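Long-range contacts in BH2092 protein (PDB 3NHV), which is of unknown function but has a rhodanese-like domain, a fold that in active relatives carries sulfur on a loop cysteine: residues G33-D38 / K71-I76; E47-T52 / E117-L122; I61-T66 / A95-R100; I76-G81 / G106-W111. All coordinates share one frame; numbering follows the deposited sequence.

The four contacts spread out from the parallel sheet of a rhodanese-like domain. Contact 1 pairs the neighbouring strands 34-38 and 74-78. Contact 4 follows strand 74-78 past its C-terminal end to helix 107-113 and shares I76 with contact 1; the centres of contacts 1 and 4 are about 15 Å apart. Contact 2 lies at the surface and ties the loop after helix 42-47 to the chain beyond helix 107-113, so that it spans contacts 3 and 4 in sequence; the centres of contacts 2 and 4 are about 12 Å apart. Contact 3 sits at the end of helix 86-96. Between centres, contact 3 is about 11 Å from contact 1 and about 24 Å from contact 2.

Contact 1 of 4, residues G33-D38 / K71-I76; sequences GIIVVD and KEKVII
I35 and K73 meet beside the start of a parallel strand pair, where strand 34-38 lies next to strand 74-78. CB of I35 lies 4.0 Å from the carbonyl O of V74. Its CG1, placed anti to the carbonyl carbon (chi1 -54°), turns to the K73 side chain and comes 3.7 Å from K73 CD. CD1, at the end of the extended chain, meets CD and CB of the same lysine. The two side chains cross at about a right angle, so the apolar part of the lysine covers the isoleucine tip.

Four backbone bonds hold the strands in register. V74 N gives to G33 O and I35 N to V74 O, the latter over 2.8 Å. Farther along, I76 N binds I35 O in a nearly linear bond of 175° and V37 N reaches I76 O at 2.8 Å. The same carbonyl of V74 also receives a CA-H contact from I34 CA, which lies 3.2 Å from V74 O.

I34, V36, V74 and I76 share one face, where I34 CB meets I76 CG1 at 4.1 Å; helix 20-28 covers this side through L23 and D26. I35 and I75 are on the other face, where the CG2 atoms of V37 and I75 touch at 3.8 Å. I54 of the edge strand and F99 add to this side.

The bridged side chains are all aliphatic, and K73 joins I35 through its methylenes. Direction and register therefore come from N-H to O bonds, while the bridged residues offer aliphatic side chains to both faces.

Contact 2 of 4, residues E47-T52 / E117-L122; sequences ECHIPT and EVEGTL
H49 and E119 form a single antiparallel bridge between two irregular segments. Among its hydrogen bonds, H49 N gives to E119 O at 3.0 Å, and E119 N returns to H49 O at 3.3 Å. A weak bond from L122 N to E47 O extends the pairing, and G120 CA packs on that oxygen, where a CB would clash.

Ring contacts come next. E119 O lies over the centre of the H49 imidazole, 3.6 Å above its plane, while H49 CE1 approaches E119 OE1 at 3.7 Å and the ring stands 85° from the carboxylate plane. An alanine in place of H49 would probably leave the E119 carbonyl without the ring beneath it, Y45 without its stacking partner and I50 O without the weak bond from ND1.

Apolar contacts are few: C48 SG, anti to the backbone N (chi1 175°), touches V118 CG1 at 3.6 Å, and P51 CG packs on E119 CG at 4.0 Å.

C48, the first residue past helix 42-47, also touches I108 and R112 of helix 107-113, whose W111 NE1 binds E117 O. Thus the chain beyond helix 107-113 runs antiparallel beside the loop that leads to edge strand 54-55.

Contact 3 of 4, residues I61-T66 / A95-R100; sequences INEDTT and AQLGFR
L97 makes a mainly apolar contact, with no hydrogen bond between the segments, where the end of helix 86-96 meets the loop between strands 54-55 and 74-78. Its two methyls divide the work. CD1 of L97 fits among I61 CG2 at 4.0 Å, the carbonyl O of N62 at 3.8 Å and T66 OG1 at 3.6 Å; the threonine and leucine side chains reach toward each other tip to tip. CD2 lies against the aliphatic part of E63, 3.7 Å from its CG, as the two chains slide past in opposite directions.

F99 adds a second support. Its CE1 approaches T66 CB at 3.7 Å, and T66 O lies at the ring edge, near the ring plane, 3.6 Å from F99 CZ. K71 adds a cation-pi contact to this ring, and I75 packs against it from the sheet.

T66 OG1 stands between the backbone N and the carbonyl carbon (chi1 62°) and gives a 2.7 Å hydrogen bond to N62 O, coming from above the carbonyl plane. A valine in its place would probably leave N62 O without this hydroxyl donor, and the turn less firmly held where L97 rests on it.

The loop is shaped by N62, whose OD1 accepts from T65 N at 3.0 Å in an Asx motif. On the other side, G98 has positive phi and closes helix 86-96 with a Schellman motif, sending the chain back into strand 100-105. The Asx motif of the loop thus packs on the Schellman-capped end of helix 86-96, at the outgoing end of the beta-alpha-beta crossover from strand 74-78 to strand 100-105.

Contact 4 of 4, residues I76-G81 / G106-W111; sequences ITYCWG and GGIEYW
Y78 and I108 cross obliquely, the tyrosine leaving strand 74-78 and the isoleucine the first turn of helix 107-113. With its CG between the backbone N and the carbonyl carbon (chi1 80°), the Y78 ring brings CE1 to 3.9 Å from I108 CB. Its hydroxyl bonds to I50 N, with a further weak bond to D38 OD2.

I108 turns CG2 to the loop beyond the strand, 3.6 Å from W80 O. The W80 indole approaches the same methyl at a slant, CE3 lying 4.5 Å from I108 CG2, and makes a cation-pi contact with R40. CB of E109 also approaches W80 O, at 3.3 Å, while its extended chain carries OE2 alongside G81, 3.9 Å from G81 CA. Its other oxygen, OE1, pairs with K113 and binds Y110 OH of the third subunit, linking this helix to the assembly.

Two backbone bonds hold the helix start to the loop: I108 N gives to C79 O at 3.2 Å and E109 N to W80 O at 2.9 Å. G107 CA lies close to both carbonyl oxygens, and a CB on it would clash with them.

C79, disulfide-bonded to C84, opens the loop between strand 74-78 and helix 86-96. In active rhodaneses the loop at this place in the fold holds the sulfur-carrying cysteine, so the contact is consistent with the helix-backed active-site loop of that family.

Contact 1 of 4, residues G33-D38 / K71-I76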
loop_
_atom_site.group_PDB
_atom_site.type_symbol
_atom_site.label_atom_id
_atom_site.label_comp_id
_atom_site.label_asym_id
_atom_site.label_seq_id
_atom_site.Cartn_x
_atom_site.Cartn_y
_atom_site.Cartn_z
ATOM N N GLY B 33 4.088 1.107 -25.713
ATOM C CA GLY B 33 3.698 2.426 -25.260
ATOM C C GLY B 33 4.188 2.748 -23.859
ATOM O O GLY B 33 3.885 3.812 -23.328
ATOM N N ILE B 34 4.942 1.837 -23.251
ATOM C CA ILE B 34 5.457 2.067 -21.905
ATOM C C ILE B 34 6.955 1.807 -21.807
ATOM O O ILE B 34 7.531 1.094 -22.625
ATOM C CB ILE B 34 4.767 1.165 -20.853
ATOM C CG1 ILE B 34 5.057 -0.302 -21.159
ATOM C CG2 ILE B 34 3.274 1.444 -20.825
ATOM C CD1 ILE B 34 4.395 -1.279 -20.208
ATOM N N ILE B 35 7.578 2.392 -20.794
ATOM C CA ILE B 35 8.996 2.212 -20.563
ATOM C C ILE B 35 9.163 1.883 -19.091
ATOM O O ILE B 35 9.069 2.762 -18.236
ATOM C CB ILE B 35 9.789 3.501 -20.880
ATOM C CG1 ILE B 35 9.467 3.976 -22.300
ATOM C CG2 ILE B 35 11.288 3.233 -20.743
ATOM C CD1 ILE B 35 10.185 5.244 -22.699
ATOM N N VAL B 36 9.388 0.614 -18.789
ATOM C CA VAL B 36 9.559 0.201 -17.408
ATOM C C VAL B 36 10.939 0.612 -16.900
ATOM O O VAL B 36 11.960 0.195 -17.448
ATOM C CB VAL B 36 9.410 -1.322 -17.267
ATOM C CG1 VAL B 36 9.372 -1.696 -15.796
ATOM C CG2 VAL B 36 8.149 -1.790 -17.990
ATOM N N VAL B 37 10.961 1.426 -15.846
ATOM C CA VAL B 37 12.207 1.909 -15.256
ATOM C C VAL B 37 12.399 1.438 -13.811
ATOM O O VAL B 37 11.581 1.737 -12.932
ATOM C CB VAL B 37 12.263 3.465 -15.259
ATOM C CG1 VAL B 37 13.606 3.948 -14.707
ATOM C CG2 VAL B 37 12.044 3.996 -16.658
ATOM N N ASP B 38 13.480 0.695 -13.574
ATOM C CA ASP B 38 13.811 0.204 -12.233
ATOM C C ASP B 38 14.571 1.353 -11.580
ATOM O O ASP B 38 15.624 1.759 -12.063
ATOM C CB ASP B 38 14.714 -1.030 -12.317
ATOM C CG ASP B 38 14.898 -1.716 -10.973
ATOM O OD1 ASP B 38 15.040 -1.015 -9.948
ATOM O OD2 ASP B 38 14.915 -2.966 -10.944
ATOM N N LYS B 71 9.032 10.970 -25.131
ATOM C CA LYS B 71 7.990 11.649 -24.363
ATOM C C LYS B 71 6.609 11.198 -24.828
ATOM O O LYS B 71 5.599 11.555 -24.222
ATOM C CB LYS B 71 8.083 13.168 -24.545
ATOM C CG LYS B 71 9.327 13.830 -23.963
ATOM C CD LYS B 71 9.172 14.139 -22.488
ATOM C CE LYS B 71 10.387 14.891 -21.944
ATOM N NZ LYS B 71 10.623 16.204 -22.621
ATOM N N GLU B 72 6.561 10.432 -25.912
ATOM C CA GLU B 72 5.287 9.959 -26.438
ATOM C C GLU B 72 4.811 8.724 -25.699
ATOM O O GLU B 72 3.637 8.363 -25.761
ATOM C CB GLU B 72 5.404 9.630 -27.925
ATOM C CG GLU B 72 5.577 10.834 -28.827
ATOM C CD GLU B 72 4.581 11.943 -28.522
ATOM O OE1 GLU B 72 4.890 12.798 -27.657
ATOM O OE2 GLU B 72 3.485 11.955 -29.135
ATOM N N LYS B 73 5.736 8.074 -25.006
ATOM C CA LYS B 73 5.420 6.867 -24.259
ATOM C C LYS B 73 5.081 7.198 -22.812
ATOM O O LYS B 73 4.970 8.369 -22.445
ATOM C CB LYS B 73 6.607 5.917 -24.312
ATOM C CG LYS B 73 6.981 5.497 -25.718
ATOM C CD LYS B 73 8.177 4.586 -25.688
ATOM C CE LYS B 73 8.377 3.885 -27.011
ATOM N NZ LYS B 73 9.521 2.937 -26.893
ATOM N N VAL B 74 4.900 6.170 -21.987
ATOM C CA VAL B 74 4.593 6.388 -20.575
ATOM C C VAL B 74 5.637 5.683 -19.722
ATOM O O VAL B 74 5.992 4.544 -20.002
ATOM C CB VAL B 74 3.207 5.840 -20.196
ATOM C CG1 VAL B 74 2.966 6.065 -18.711
ATOM C CG2 VAL B 74 2.120 6.533 -21.014
ATOM N N ILE B 75 6.134 6.365 -18.693
ATOM C CA ILE B 75 7.142 5.784 -17.802
ATOM C C ILE B 75 6.479 5.080 -16.608
ATOM O O ILE B 75 5.581 5.630 -15.968
ATOM C CB ILE B 75 8.142 6.875 -17.266
ATOM C CG1 ILE B 75 9.068 7.348 -18.385
ATOM C CG2 ILE B 75 9.017 6.309 -16.158
ATOM C CD1 ILE B 75 8.407 8.231 -19.400
ATOM N N ILE B 76 6.927 3.856 -16.334
ATOM C CA ILE B 76 6.413 3.054 -15.229
ATOM C C ILE B 76 7.582 2.811 -14.284
ATOM O O ILE B 76 8.536 2.132 -14.643
ATOM C CB ILE B 76 5.883 1.672 -15.704
ATOM C CG1 ILE B 76 4.866 1.851 -16.833
ATOM C CG2 ILE B 76 5.224 0.933 -14.534
ATOM C CD1 ILE B 76 3.571 2.503 -16.400
#

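Contact 2 of 4, residues E47-T52 / E117-L122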
loop_
_atom_site.group_PDB
_atom_site.type_symbol
_atom_site.label_atom_id
_atom_site.label_comp_id
_atom_site.label_asym_id
_atom_site.label_seq_id
_atom_site.Cartn_x
_atom_site.Cartn_y
_atom_site.Cartn_z
ATOM N N GLU B 47 21.251 -7.755 -10.520
ATOM C CA GLU B 47 21.033 -9.069 -9.911
ATOM C C GLU B 47 19.677 -9.655 -10.291
ATOM O O GLU B 47 19.579 -10.799 -10.744
ATOM C CB GLU B 47 21.102 -8.978 -8.385
ATOM C CG GLU B 47 22.439 -8.538 -7.840
ATOM C CD GLU B 47 22.486 -8.566 -6.324
ATOM O OE1 GLU B 47 22.246 -9.648 -5.743
ATOM O OE2 GLU B 47 22.767 -7.508 -5.713
ATOM N N CYS B 48 18.630 -8.857 -10.098
ATOM C CA CYS B 48 17.262 -9.283 -10.389
ATOM C C CYS B 48 16.360 -8.104 -10.750
ATOM O O CYS B 48 16.202 -7.170 -9.963
ATOM C CB CYS B 48 16.690 -10.008 -9.168
ATOM S SG CYS B 48 14.966 -10.483 -9.316
ATOM N N HIS B 49 15.771 -8.152 -11.940
ATOM C CA HIS B 49 14.884 -7.084 -12.375
ATOM C C HIS B 49 13.751 -7.577 -13.267
ATOM O O HIS B 49 13.711 -8.739 -13.659
ATOM C CB HIS B 49 15.682 -5.983 -13.088
ATOM C CG HIS B 49 16.360 -6.429 -14.347
ATOM N ND1 HIS B 49 15.665 -6.800 -15.477
ATOM C CD2 HIS B 49 17.674 -6.525 -14.666
ATOM C CE1 HIS B 49 16.520 -7.101 -16.440
ATOM N NE2 HIS B 49 17.745 -6.942 -15.973
ATOM N N ILE B 50 12.823 -6.683 -13.583
ATOM C CA ILE B 50 11.686 -7.036 -14.413
ATOM C C ILE B 50 12.008 -6.976 -15.897
ATOM O O ILE B 50 12.594 -6.015 -16.382
ATOM C CB ILE B 50 10.501 -6.099 -14.144
ATOM C CG1 ILE B 50 10.068 -6.221 -12.691
ATOM C CG2 ILE B 50 9.347 -6.436 -15.084
ATOM C CD1 ILE B 50 9.002 -5.247 -12.310
ATOM N N PRO B 51 11.611 -8.008 -16.645
ATOM C CA PRO B 51 11.872 -8.040 -18.083
ATOM C C PRO B 51 11.457 -6.755 -18.813
ATOM O O PRO B 51 10.412 -6.174 -18.524
ATOM C CB PRO B 51 11.078 -9.260 -18.538
ATOM C CG PRO B 51 11.225 -10.188 -17.372
ATOM C CD PRO B 51 10.997 -9.268 -16.189
ATOM N N THR B 52 12.291 -6.339 -19.762
ATOM C CA THR B 52 12.093 -5.135 -20.579
ATOM C C THR B 52 12.302 -3.834 -19.807
ATOM O O THR B 52 11.959 -2.761 -20.287
ATOM C CB THR B 52 10.683 -5.084 -21.235
ATOM O OG1 THR B 52 9.701 -4.723 -20.254
ATOM C CG2 THR B 52 10.327 -6.433 -21.849
ATOM N N GLU B 117 8.466 -13.698 -14.088
ATOM C CA GLU B 117 9.812 -14.089 -14.509
ATOM C C GLU B 117 10.824 -12.995 -14.160
ATOM O O GLU B 117 10.500 -11.807 -14.191
ATOM C CB GLU B 117 9.832 -14.353 -16.019
ATOM C CG GLU B 117 8.918 -15.484 -16.460
ATOM C CD GLU B 117 8.754 -15.576 -17.975
ATOM O OE1 GLU B 117 8.063 -16.516 -18.435
ATOM O OE2 GLU B 117 9.306 -14.717 -18.704
ATOM N N VAL B 118 12.046 -13.396 -13.823
ATOM C CA VAL B 118 13.086 -12.431 -13.479
ATOM C C VAL B 118 14.354 -12.649 -14.295
ATOM O O VAL B 118 14.723 -13.785 -14.591
ATOM C CB VAL B 118 13.462 -12.522 -11.997
ATOM C CG1 VAL B 118 12.309 -12.044 -11.140
ATOM C CG2 VAL B 118 13.817 -13.952 -11.651
ATOM N N GLU B 119 15.016 -11.553 -14.654
ATOM C CA GLU B 119 16.255 -11.619 -15.422
ATOM C C GLU B 119 17.365 -10.989 -14.605
ATOM O O GLU B 119 17.133 -10.023 -13.881
ATOM C CB GLU B 119 16.117 -10.867 -16.746
ATOM C CG GLU B 119 15.025 -11.403 -17.648
ATOM C CD GLU B 119 14.863 -10.585 -18.918
ATOM O OE1 GLU B 119 14.774 -9.341 -18.827
ATOM O OE2 GLU B 119 14.813 -11.190 -20.012
ATOM N N GLY B 120 18.570 -11.540 -14.718
ATOM C CA GLY B 120 19.696 -11.002 -13.977
ATOM C C GLY B 120 20.692 -12.049 -13.513
ATOM O O GLY B 120 20.636 -13.207 -13.924
ATOM N N THR B 121 21.604 -11.626 -12.644
ATOM C CA THR B 121 22.638 -12.497 -12.105
ATOM C C THR B 121 22.090 -13.598 -11.216
ATOM O O THR B 121 22.276 -14.780 -11.494
ATOM C CB THR B 121 23.665 -11.690 -11.283
ATOM O OG1 THR B 121 24.453 -10.882 -12.166
ATOM C CG2 THR B 121 24.576 -12.622 -10.490
ATOM N N LEU B 122 21.429 -13.208 -10.132
ATOM C CA LEU B 122 20.877 -14.179 -9.199
ATOM C C LEU B 122 19.467 -14.594 -9.562
ATOM O O LEU B 122 18.953 -15.580 -9.039
ATOM C CB LEU B 122 20.887 -13.610 -7.787
ATOM C CG LEU B 122 22.260 -13.181 -7.280
ATOM C CD1 LEU B 122 22.132 -12.656 -5.860
ATOM C CD2 LEU B 122 23.215 -14.363 -7.334
#

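Contact 3 of 4, residues I61-T66 / A95-R100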
loop_
_atom_site.group_PDB
_atom_site.type_symbol
_atom_site.label_atom_id
_atom_site.label_comp_id
_atom_site.label_asym_id
_atom_site.label_seq_id
_atom_site.Cartn_x
_atom_site.Cartn_y
_atom_site.Cartn_z
ATOM N N ILE B 61 18.292 10.325 -11.585
ATOM C CA ILE B 61 17.314 10.720 -12.604
ATOM C C ILE B 61 17.406 12.206 -12.940
ATOM O O ILE B 61 17.280 13.061 -12.063
ATOM C CB ILE B 61 15.874 10.430 -12.143
ATOM C CG1 ILE B 61 15.685 8.929 -11.940
ATOM C CG2 ILE B 61 14.880 10.958 -13.166
ATOM C CD1 ILE B 61 14.297 8.552 -11.463
ATOM N N ASN B 62 17.600 12.507 -14.220
ATOM C CA ASN B 62 17.721 13.890 -14.681
ATOM C C ASN B 62 17.631 13.939 -16.194
ATOM O O ASN B 62 17.354 12.923 -16.835
ATOM C CB ASN B 62 19.061 14.456 -14.239
ATOM C CG ASN B 62 20.211 13.545 -14.607
ATOM O OD1 ASN B 62 20.401 13.212 -15.781
ATOM N ND2 ASN B 62 20.979 13.123 -13.605
ATOM N N GLU B 63 17.881 15.109 -16.774
ATOM C CA GLU B 63 17.797 15.246 -18.224
ATOM C C GLU B 63 18.885 14.509 -19.009
ATOM O O GLU B 63 18.702 14.207 -20.193
ATOM C CB GLU B 63 17.764 16.731 -18.610
ATOM C CG GLU B 63 16.444 17.141 -19.266
ATOM C CD GLU B 63 16.130 18.625 -19.125
ATOM O OE1 GLU B 63 16.046 19.128 -17.971
ATOM O OE2 GLU B 63 15.956 19.298 -20.169
ATOM N N ASP B 64 19.999 14.206 -18.345
ATOM C CA ASP B 64 21.116 13.494 -18.977
ATOM C C ASP B 64 20.805 12.013 -19.154
ATOM O O ASP B 64 21.119 11.403 -20.177
ATOM C CB ASP B 64 22.385 13.622 -18.121
ATOM C CG ASP B 64 23.048 14.990 -18.243
ATOM O OD1 ASP B 64 23.983 15.277 -17.451
ATOM O OD2 ASP B 64 22.639 15.773 -19.138
ATOM N N THR B 65 20.184 11.437 -18.140
ATOM C CA THR B 65 19.864 10.028 -18.167
ATOM C C THR B 65 18.539 9.702 -18.857
ATOM O O THR B 65 18.278 8.549 -19.201
ATOM C CB THR B 65 19.856 9.481 -16.736
ATOM O OG1 THR B 65 19.371 8.134 -16.740
ATOM C CG2 THR B 65 18.978 10.351 -15.849
ATOM N N THR B 66 17.717 10.718 -19.089
ATOM C CA THR B 66 16.422 10.489 -19.716
ATOM C C THR B 66 16.306 11.082 -21.110
ATOM O O THR B 66 15.243 11.019 -21.739
ATOM C CB THR B 66 15.304 11.061 -18.837
ATOM O OG1 THR B 66 15.482 12.477 -18.701
ATOM C CG2 THR B 66 15.358 10.428 -17.449
ATOM N N ALA B 95 7.972 13.509 -13.752
ATOM C CA ALA B 95 6.904 14.448 -14.060
ATOM C C ALA B 95 7.462 15.858 -14.218
ATOM O O ALA B 95 6.929 16.665 -14.976
ATOM C CB ALA B 95 5.844 14.422 -12.966
ATOM N N GLN B 96 8.536 16.150 -13.499
ATOM C CA GLN B 96 9.160 17.461 -13.577
ATOM C C GLN B 96 9.894 17.600 -14.913
ATOM O O GLN B 96 9.990 18.692 -15.462
ATOM C CB GLN B 96 10.121 17.642 -12.396
ATOM C CG GLN B 96 10.804 19.001 -12.307
ATOM C CD GLN B 96 11.488 19.211 -10.961
ATOM O OE1 GLN B 96 12.337 18.411 -10.547
ATOM N NE2 GLN B 96 11.120 20.290 -10.272
ATOM N N LEU B 97 10.386 16.483 -15.442
ATOM C CA LEU B 97 11.098 16.490 -16.716
ATOM C C LEU B 97 10.144 16.519 -17.911
ATOM O O LEU B 97 10.582 16.474 -19.061
ATOM C CB LEU B 97 12.016 15.264 -16.818
ATOM C CG LEU B 97 13.236 15.234 -15.891
ATOM C CD1 LEU B 97 13.784 13.823 -15.771
ATOM C CD2 LEU B 97 14.295 16.187 -16.425
ATOM N N GLY B 98 8.842 16.585 -17.636
ATOM C CA GLY B 98 7.851 16.630 -18.705
ATOM C C GLY B 98 7.299 15.291 -19.180
ATOM O O GLY B 98 6.495 15.259 -20.108
ATOM N N PHE B 99 7.722 14.192 -18.555
ATOM C CA PHE B 99 7.260 12.854 -18.916
ATOM C C PHE B 99 5.908 12.471 -18.303
ATOM O O PHE B 99 5.505 13.004 -17.268
ATOM C CB PHE B 99 8.283 11.796 -18.477
ATOM C CG PHE B 99 9.479 11.679 -19.378
ATOM C CD1 PHE B 99 10.732 12.123 -18.961
ATOM C CD2 PHE B 99 9.354 11.118 -20.645
ATOM C CE1 PHE B 99 11.841 12.009 -19.800
ATOM C CE2 PHE B 99 10.451 11.001 -21.486
ATOM C CZ PHE B 99 11.697 11.446 -21.064
ATOM N N ARG B 100 5.207 11.545 -18.960
ATOM C CA ARG B 100 3.933 11.028 -18.451
ATOM C C ARG B 100 4.414 9.800 -17.679
ATOM O O ARG B 100 5.208 9.006 -18.200
ATOM C CB ARG B 100 3.006 10.617 -19.599
ATOM C CG ARG B 100 2.568 11.768 -20.513
ATOM C CD ARG B 100 1.426 12.581 -19.914
ATOM N NE ARG B 100 1.084 13.741 -20.734
ATOM C CZ ARG B 100 -0.131 14.286 -20.790
ATOM N NH1 ARG B 100 -1.123 13.766 -20.075
ATOM N NH2 ARG B 100 -0.360 15.349 -21.556
#

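Contact 4 of 4, residues I76-G81 / G106-W111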
loop_
_atom_site.group_PDB
_atom_site.type_symbol
_atom_site.label_atom_id
_atom_site.label_comp_id
_atom_site.label_asym_id
_atom_site.label_seq_id
_atom_site.Cartn_x
_atom_site.Cartn_y
_atom_site.Cartn_z
ATOM N N ILE B 76 6.927 3.856 -16.334
ATOM C CA ILE B 76 6.413 3.054 -15.229
ATOM C C ILE B 76 7.582 2.811 -14.284
ATOM O O ILE B 76 8.536 2.132 -14.643
ATOM C CB ILE B 76 5.883 1.672 -15.704
ATOM C CG1 ILE B 76 4.866 1.851 -16.833
ATOM C CG2 ILE B 76 5.224 0.933 -14.534
ATOM C CD1 ILE B 76 3.571 2.503 -16.400
ATOM N N THR B 77 7.509 3.365 -13.080
ATOM C CA THR B 77 8.588 3.197 -12.120
ATOM C C THR B 77 8.264 2.122 -11.106
ATOM O O THR B 77 7.103 1.917 -10.769
ATOM C CB THR B 77 8.847 4.502 -11.347
ATOM O OG1 THR B 77 7.679 4.837 -10.587
ATOM C CG2 THR B 77 9.154 5.642 -12.311
ATOM N N TYR B 78 9.286 1.430 -10.617
ATOM C CA TYR B 78 9.056 0.420 -9.599
ATOM C C TYR B 78 10.259 0.317 -8.673
ATOM O O TYR B 78 11.406 0.433 -9.111
ATOM C CB TYR B 78 8.722 -0.938 -10.235
ATOM C CG TYR B 78 9.902 -1.734 -10.745
ATOM C CD1 TYR B 78 10.698 -2.473 -9.876
ATOM C CD2 TYR B 78 10.205 -1.769 -12.103
ATOM C CE1 TYR B 78 11.756 -3.230 -10.346
ATOM C CE2 TYR B 78 11.261 -2.523 -12.585
ATOM C CZ TYR B 78 12.033 -3.253 -11.704
ATOM O OH TYR B 78 13.066 -4.025 -12.186
ATOM N N CYS B 79 9.980 0.140 -7.385
ATOM C CA CYS B 79 11.012 0.008 -6.367
ATOM C C CYS B 79 10.900 -1.408 -5.815
ATOM O O CYS B 79 10.400 -2.295 -6.496
ATOM C CB CYS B 79 10.807 1.037 -5.245
ATOM S SG CYS B 79 11.921 0.788 -3.809
ATOM N N TRP B 80 11.355 -1.631 -4.590
ATOM C CA TRP B 80 11.285 -2.957 -4.012
ATOM C C TRP B 80 9.870 -3.443 -3.799
ATOM O O TRP B 80 9.497 -4.499 -4.303
ATOM C CB TRP B 80 12.039 -3.015 -2.688
ATOM C CG TRP B 80 13.510 -2.963 -2.865
ATOM C CD1 TRP B 80 14.293 -1.846 -2.908
ATOM C CD2 TRP B 80 14.384 -4.076 -3.068
ATOM N NE1 TRP B 80 15.604 -2.196 -3.125
ATOM C CE2 TRP B 80 15.688 -3.560 -3.229
ATOM C CE3 TRP B 80 14.193 -5.461 -3.136
ATOM C CZ2 TRP B 80 16.798 -4.377 -3.445
ATOM C CZ3 TRP B 80 15.300 -6.279 -3.353
ATOM C CH2 TRP B 80 16.587 -5.731 -3.507
ATOM N N GLY B 81 9.083 -2.674 -3.052
ATOM C CA GLY B 81 7.709 -3.065 -2.781
ATOM C C GLY B 81 6.865 -2.027 -2.053
ATOM O O GLY B 81 7.188 -0.836 -2.062
ATOM N N GLY B 106 3.379 -2.569 -5.496
ATOM C CA GLY B 106 3.798 -3.938 -5.256
ATOM C C GLY B 106 5.276 -4.113 -5.554
ATOM O O GLY B 106 5.938 -4.998 -5.005
ATOM N N GLY B 107 5.798 -3.261 -6.430
ATOM C CA GLY B 107 7.204 -3.338 -6.780
ATOM C C GLY B 107 7.576 -4.700 -7.334
ATOM O O GLY B 107 6.718 -5.441 -7.820
ATOM N N ILE B 108 8.858 -5.038 -7.256
ATOM C CA ILE B 108 9.336 -6.309 -7.766
ATOM C C ILE B 108 9.014 -7.410 -6.771
ATOM O O ILE B 108 8.965 -8.585 -7.118
ATOM C CB ILE B 108 10.861 -6.263 -8.025
ATOM C CG1 ILE B 108 11.305 -7.522 -8.776
ATOM C CG2 ILE B 108 11.614 -6.121 -6.708
ATOM C CD1 ILE B 108 12.745 -7.464 -9.269
ATOM N N GLU B 109 8.791 -7.020 -5.526
ATOM C CA GLU B 109 8.462 -7.989 -4.512
ATOM C C GLU B 109 7.205 -8.757 -4.915
ATOM O O GLU B 109 7.226 -9.977 -5.031
ATOM C CB GLU B 109 8.229 -7.306 -3.175
ATOM C CG GLU B 109 7.706 -8.263 -2.140
ATOM C CD GLU B 109 7.280 -7.576 -0.873
ATOM O OE1 GLU B 109 6.615 -8.241 -0.053
ATOM O OE2 GLU B 109 7.613 -6.382 -0.699
ATOM N N TYR B 110 6.106 -8.052 -5.142
ATOM C CA TYR B 110 4.881 -8.734 -5.517
ATOM C C TYR B 110 4.877 -9.232 -6.956
ATOM O O TYR B 110 4.045 -10.056 -7.332
ATOM C CB TYR B 110 3.672 -7.839 -5.221
ATOM C CG TYR B 110 3.171 -8.014 -3.800
ATOM C CD1 TYR B 110 2.215 -8.993 -3.492
ATOM C CD2 TYR B 110 3.705 -7.263 -2.744
ATOM C CE1 TYR B 110 1.810 -9.223 -2.172
ATOM C CE2 TYR B 110 3.303 -7.490 -1.420
ATOM C CZ TYR B 110 2.360 -8.471 -1.147
ATOM O OH TYR B 110 1.978 -8.715 0.150
ATOM N N TRP B 111 5.819 -8.753 -7.760
ATOM C CA TRP B 111 5.910 -9.204 -9.142
ATOM C C TRP B 111 6.382 -10.649 -9.124
ATOM O O TRP B 111 5.874 -11.498 -9.863
ATOM C CB TRP B 111 6.899 -8.347 -9.926
ATOM C CG TRP B 111 7.248 -8.940 -11.231
ATOM C CD1 TRP B 111 8.249 -9.831 -11.483
ATOM C CD2 TRP B 111 6.548 -8.760 -12.467
ATOM N NE1 TRP B 111 8.214 -10.221 -12.797
ATOM C CE2 TRP B 111 7.182 -9.580 -13.425
ATOM C CE3 TRP B 111 5.446 -7.989 -12.855
ATOM C CZ2 TRP B 111 6.749 -9.650 -14.754
ATOM C CZ3 TRP B 111 5.012 -8.057 -14.177
ATOM C CH2 TRP B 111 5.663 -8.883 -15.110
#